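Side-chain contact in beta-galactosidase/beta-glucuronidase (Faecalibacterium prausnitzii L2-6, PDB 6MVF), which binds flavin mononucleotide and is a family 2 glycoside hydrolase acting as a beta-glucuronidase, probably with beta-galactosidase activity as well: residues H317-Q322 / I559-R564. Sequence-based numbering, arbitrary orientation.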
ATOM      1  N   HIS A 317       4.172   6.890  18.020  1.00 22.83           N
ATOM      2  CA  HIS A 317       3.887   8.279  18.346  1.00 30.20           C
ATOM      3  C   HIS A 317       2.493   8.675  17.878  1.00 30.16           C
ATOM      4  O   HIS A 317       1.713   9.251  18.647  1.00 29.18           O
ATOM      5  CB  HIS A 317       4.948   9.194  17.735  1.00 28.12           C
ATOM      6  CG  HIS A 317       6.316   8.988  18.304  1.00 31.79           C
ATOM      7  ND1 HIS A 317       6.574   9.041  19.660  1.00 30.65           N
ATOM      8  CD2 HIS A 317       7.505   8.742  17.701  1.00 31.78           C
ATOM      9  CE1 HIS A 317       7.863   8.839  19.865  1.00 31.04           C
ATOM     10  NE2 HIS A 317       8.451   8.654  18.694  1.00 35.39           N
ATOM     11  N   TYR A 318       2.157   8.353  16.622  1.00 31.44           N
ATOM     12  CA  TYR A 318       0.835   8.676  16.091  1.00 29.51           C
ATOM     13  C   TYR A 318      -0.260   7.906  16.809  1.00 27.88           C
ATOM     14  O   TYR A 318      -1.368   8.420  16.971  1.00 33.03           O
ATOM     15  CB  TYR A 318       0.792   8.422  14.577  1.00 29.33           C
ATOM     16  CG  TYR A 318       1.348   9.586  13.767  1.00 30.42           C
ATOM     17  CD1 TYR A 318       2.719   9.768  13.609  1.00 28.54           C
ATOM     18  CD2 TYR A 318       0.503  10.515  13.181  1.00 31.10           C
ATOM     19  CE1 TYR A 318       3.232  10.839  12.865  1.00 27.45           C
ATOM     20  CE2 TYR A 318       1.003  11.595  12.443  1.00 26.68           C
ATOM     21  CZ  TYR A 318       2.363  11.751  12.288  1.00 31.03           C
ATOM     22  OH  TYR A 318       2.853  12.820  11.567  1.00 28.70           O
ATOM     23  N   GLN A 319       0.023   6.693  17.274  1.00 27.73           N
ATOM     24  CA  GLN A 319      -0.986   5.970  18.038  1.00 26.37           C
ATOM     25  C   GLN A 319      -1.285   6.686  19.352  1.00 30.07           C
ATOM     26  O   GLN A 319      -2.452   6.852  19.733  1.00 30.09           O
ATOM     27  CB  GLN A 319      -0.533   4.536  18.290  1.00 26.21           C
ATOM     28  CG  GLN A 319      -1.605   3.683  18.952  1.00 34.25           C
ATOM     29  CD  GLN A 319      -1.056   2.457  19.686  1.00 44.08           C
ATOM     30  OE1 GLN A 319       0.161   2.247  19.776  1.00 48.15           O
ATOM     31  NE2 GLN A 319      -1.959   1.645  20.221  1.00 41.77           N
ATOM     32  N   ASP A 320      -0.236   7.108  20.067  1.00 25.17           N
ATOM     33  CA  ASP A 320      -0.428   7.966  21.236  1.00 32.24           C
ATOM     34  C   ASP A 320      -1.298   9.176  20.902  1.00 29.40           C
ATOM     35  O   ASP A 320      -2.279   9.464  21.594  1.00 23.43           O
ATOM     36  CB  ASP A 320       0.923   8.431  21.778  1.00 27.11           C
ATOM     37  CG  ASP A 320       1.618   7.368  22.618  1.00 37.55           C
ATOM     38  OD1 ASP A 320       1.065   6.241  22.786  1.00 30.27           O
ATOM     39  OD2 ASP A 320       2.730   7.676  23.113  1.00 37.12           O
ATOM     40  N   ALA A 321      -0.951   9.888  19.824  1.00 26.99           N
ATOM     41  CA  ALA A 321      -1.670  11.099  19.469  1.00 23.70           C
ATOM     42  C   ALA A 321      -3.135  10.806  19.186  1.00 29.62           C
ATOM     43  O   ALA A 321      -4.019  11.539  19.646  1.00 32.79           O
ATOM     44  CB  ALA A 321      -1.001  11.758  18.272  1.00 26.21           C
ATOM     45  N   GLN A 322      -3.415   9.716  18.468  1.00 32.92           N
ATOM     46  CA  GLN A 322      -4.796   9.376  18.142  1.00 26.96           C
ATOM     47  C   GLN A 322      -5.591   8.987  19.383  1.00 24.78           C
ATOM     48  O   GLN A 322      -6.761   9.369  19.520  1.00 26.81           O
ATOM     49  CB  GLN A 322      -4.831   8.264  17.094  1.00 29.45           C
ATOM     50  CG  GLN A 322      -4.949   8.813  15.682  1.00 36.31           C
ATOM     51  CD  GLN A 322      -3.963   8.194  14.682  1.00 59.93           C
ATOM     52  OE1 GLN A 322      -3.605   7.007  14.786  1.00 63.38           O
ATOM     53  NE2 GLN A 322      -3.520   9.003  13.699  1.00 50.23           N
ATOM     54  N   ILE A 559       0.217   1.353  30.143  1.00 33.32           N
ATOM     55  CA  ILE A 559       1.509   1.637  29.531  1.00 27.42           C
ATOM     56  C   ILE A 559       1.685   0.913  28.195  1.00 29.71           C
ATOM     57  O   ILE A 559       2.499   1.319  27.363  1.00 27.79           O
ATOM     58  CB  ILE A 559       2.602   1.280  30.551  1.00 25.08           C
ATOM     59  CG1 ILE A 559       3.932   1.908  30.165  1.00 28.12           C
ATOM     60  CG2 ILE A 559       2.712  -0.216  30.720  1.00 23.29           C
ATOM     61  CD1 ILE A 559       5.062   1.490  31.060  1.00 31.69           C
ATOM     62  N   ASP A 560       0.934  -0.151  27.960  1.00 35.26           N
ATOM     63  CA  ASP A 560       0.946  -0.842  26.686  1.00 33.95           C
ATOM     64  C   ASP A 560      -0.062  -0.245  25.701  1.00 33.85           C
ATOM     65  O   ASP A 560      -0.257  -0.797  24.617  1.00 33.58           O
ATOM     66  CB  ASP A 560       0.686  -2.340  26.920  1.00 29.77           C
ATOM     67  CG  ASP A 560      -0.619  -2.608  27.669  1.00 37.76           C
ATOM     68  OD1 ASP A 560      -1.536  -1.745  27.624  1.00 37.68           O
ATOM     69  OD2 ASP A 560      -0.730  -3.686  28.312  1.00 35.68           O
ATOM     70  N   ARG A 561      -0.705   0.866  26.069  1.00 32.67           N
ATOM     71  CA  ARG A 561      -1.700   1.591  25.280  1.00 30.95           C
ATOM     72  C   ARG A 561      -2.967   0.794  25.037  1.00 29.40           C
ATOM     73  O   ARG A 561      -3.786   1.206  24.224  1.00 36.50           O
ATOM     74  CB  ARG A 561      -1.136   2.068  23.930  1.00 23.30           C
ATOM     75  CG  ARG A 561      -0.467   3.443  23.983  1.00 31.76           C
ATOM     76  CD  ARG A 561       0.641   3.514  25.051  1.00 31.25           C
ATOM     77  NE  ARG A 561       1.493   4.698  24.953  1.00 27.94           N
ATOM     78  CZ  ARG A 561       2.419   5.026  25.855  1.00 30.56           C
ATOM     79  NH1 ARG A 561       2.615   4.257  26.922  1.00 26.50           N
ATOM     80  NH2 ARG A 561       3.152   6.125  25.695  1.00 28.16           N
ATOM     81  N   LYS A 562      -3.164  -0.325  25.730  1.00 29.51           N
ATOM     82  CA  LYS A 562      -4.274  -1.223  25.430  1.00 32.43           C
ATOM     83  C   LYS A 562      -5.543  -0.943  26.235  1.00 33.78           C
ATOM     84  O   LYS A 562      -6.647  -1.109  25.706  1.00 32.87           O
ATOM     85  CB  LYS A 562      -3.845  -2.676  25.657  1.00 30.50           C
ATOM     86  CG  LYS A 562      -2.872  -3.189  24.633  1.00 32.96           C
ATOM     87  CD  LYS A 562      -2.811  -4.711  24.632  1.00 36.47           C
ATOM     88  CE  LYS A 562      -1.982  -5.194  23.460  1.00 37.54           C
ATOM     89  NZ  LYS A 562      -2.460  -4.571  22.195  1.00 42.35           N
ATOM     90  N   THR A 563      -5.424  -0.541  27.505  1.00 35.55           N
ATOM     91  CA  THR A 563      -6.553  -0.532  28.430  1.00 28.78           C
ATOM     92  C   THR A 563      -6.806   0.884  28.927  1.00 25.76           C
ATOM     93  O   THR A 563      -5.974   1.466  29.630  1.00 29.71           O
ATOM     94  CB  THR A 563      -6.323  -1.495  29.604  1.00 28.37           C
ATOM     95  OG1 THR A 563      -6.110  -2.812  29.102  1.00 34.49           O
ATOM     96  CG2 THR A 563      -7.534  -1.548  30.512  1.00 27.75           C
ATOM     97  N   ARG A 564      -7.968   1.415  28.570  1.00 25.81           N
ATOM     98  CA  ARG A 564      -8.439   2.694  29.061  1.00 20.93           C
ATOM     99  C   ARG A 564      -9.049   2.506  30.442  1.00 31.41           C
ATOM    100  O   ARG A 564     -10.013   1.740  30.610  1.00 31.61           O
ATOM    101  CB  ARG A 564      -9.462   3.264  28.092  1.00 28.18           C
ATOM    102  CG  ARG A 564      -8.885   3.600  26.729  1.00 29.06           C
ATOM    103  CD  ARG A 564      -9.953   3.512  25.647  1.00 32.64           C
ATOM    104  NE  ARG A 564      -9.447   3.954  24.353  1.00 31.82           N
ATOM    105  CZ  ARG A 564      -8.601   3.245  23.607  1.00 46.45           C
ATOM    106  NH1 ARG A 564      -8.173   2.053  24.031  1.00 39.21           N
ATOM    107  NH2 ARG A 564      -8.168   3.736  22.444  1.00 44.24           N
TER
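Asp320 and Arg561 meet in a bidentate salt bridge, a worked example of how one buried ion pair can fasten a loop to a helix. The guanidinium presents its side, with Arg561 NE donating to Asp320 OD1 at 2.7 Å and Arg561 NH2 to Asp320 OD2 at 3.0 Å. Both bonds are nearly straight and use the syn sides of the carboxylate oxygens, although the carboxylate and guanidinium planes are turned 24° apart. Next to this pair, the amide of Gln319 reaches over the root of the arginine, Gln319 NE2 lying 3.8 Å from Arg561 CB, while its OE1 accepts from Lys305.

Further bonds hold the two partners in place. The arginine chain bends at chi2 (55°), which brings Arg561 NH1 back to its own loop, where it donates to the carbonyl O of Ile559 at 3.0 Å, from above the carbonyl plane and in a bent bond (N-H...O 135°). Phe536 adds a cation-pi contact to Arg561, and Arg301 forms a salt bridge to Asp320 OD2, so this oxygen is shared by two arginines, which would probably favour the ionised carboxylate. A methionine in place of Arg561 would probably leave Asp320 with Arg301 as its main counter-charge and the Ile559 carbonyl without this donor. One residue before the arginine, Asp560 OD1 accepts from Lys562 N, an Asx turn that shapes the loop, and Asp560 OD2 accepts from Ala266 N of the second subunit.

Within the TIM-barrel domain, the contact thus ties helix 314-327, which follows strand 292-300 and packs beside helix 341-350, to the loop between strand 551-552 and helix 566-575.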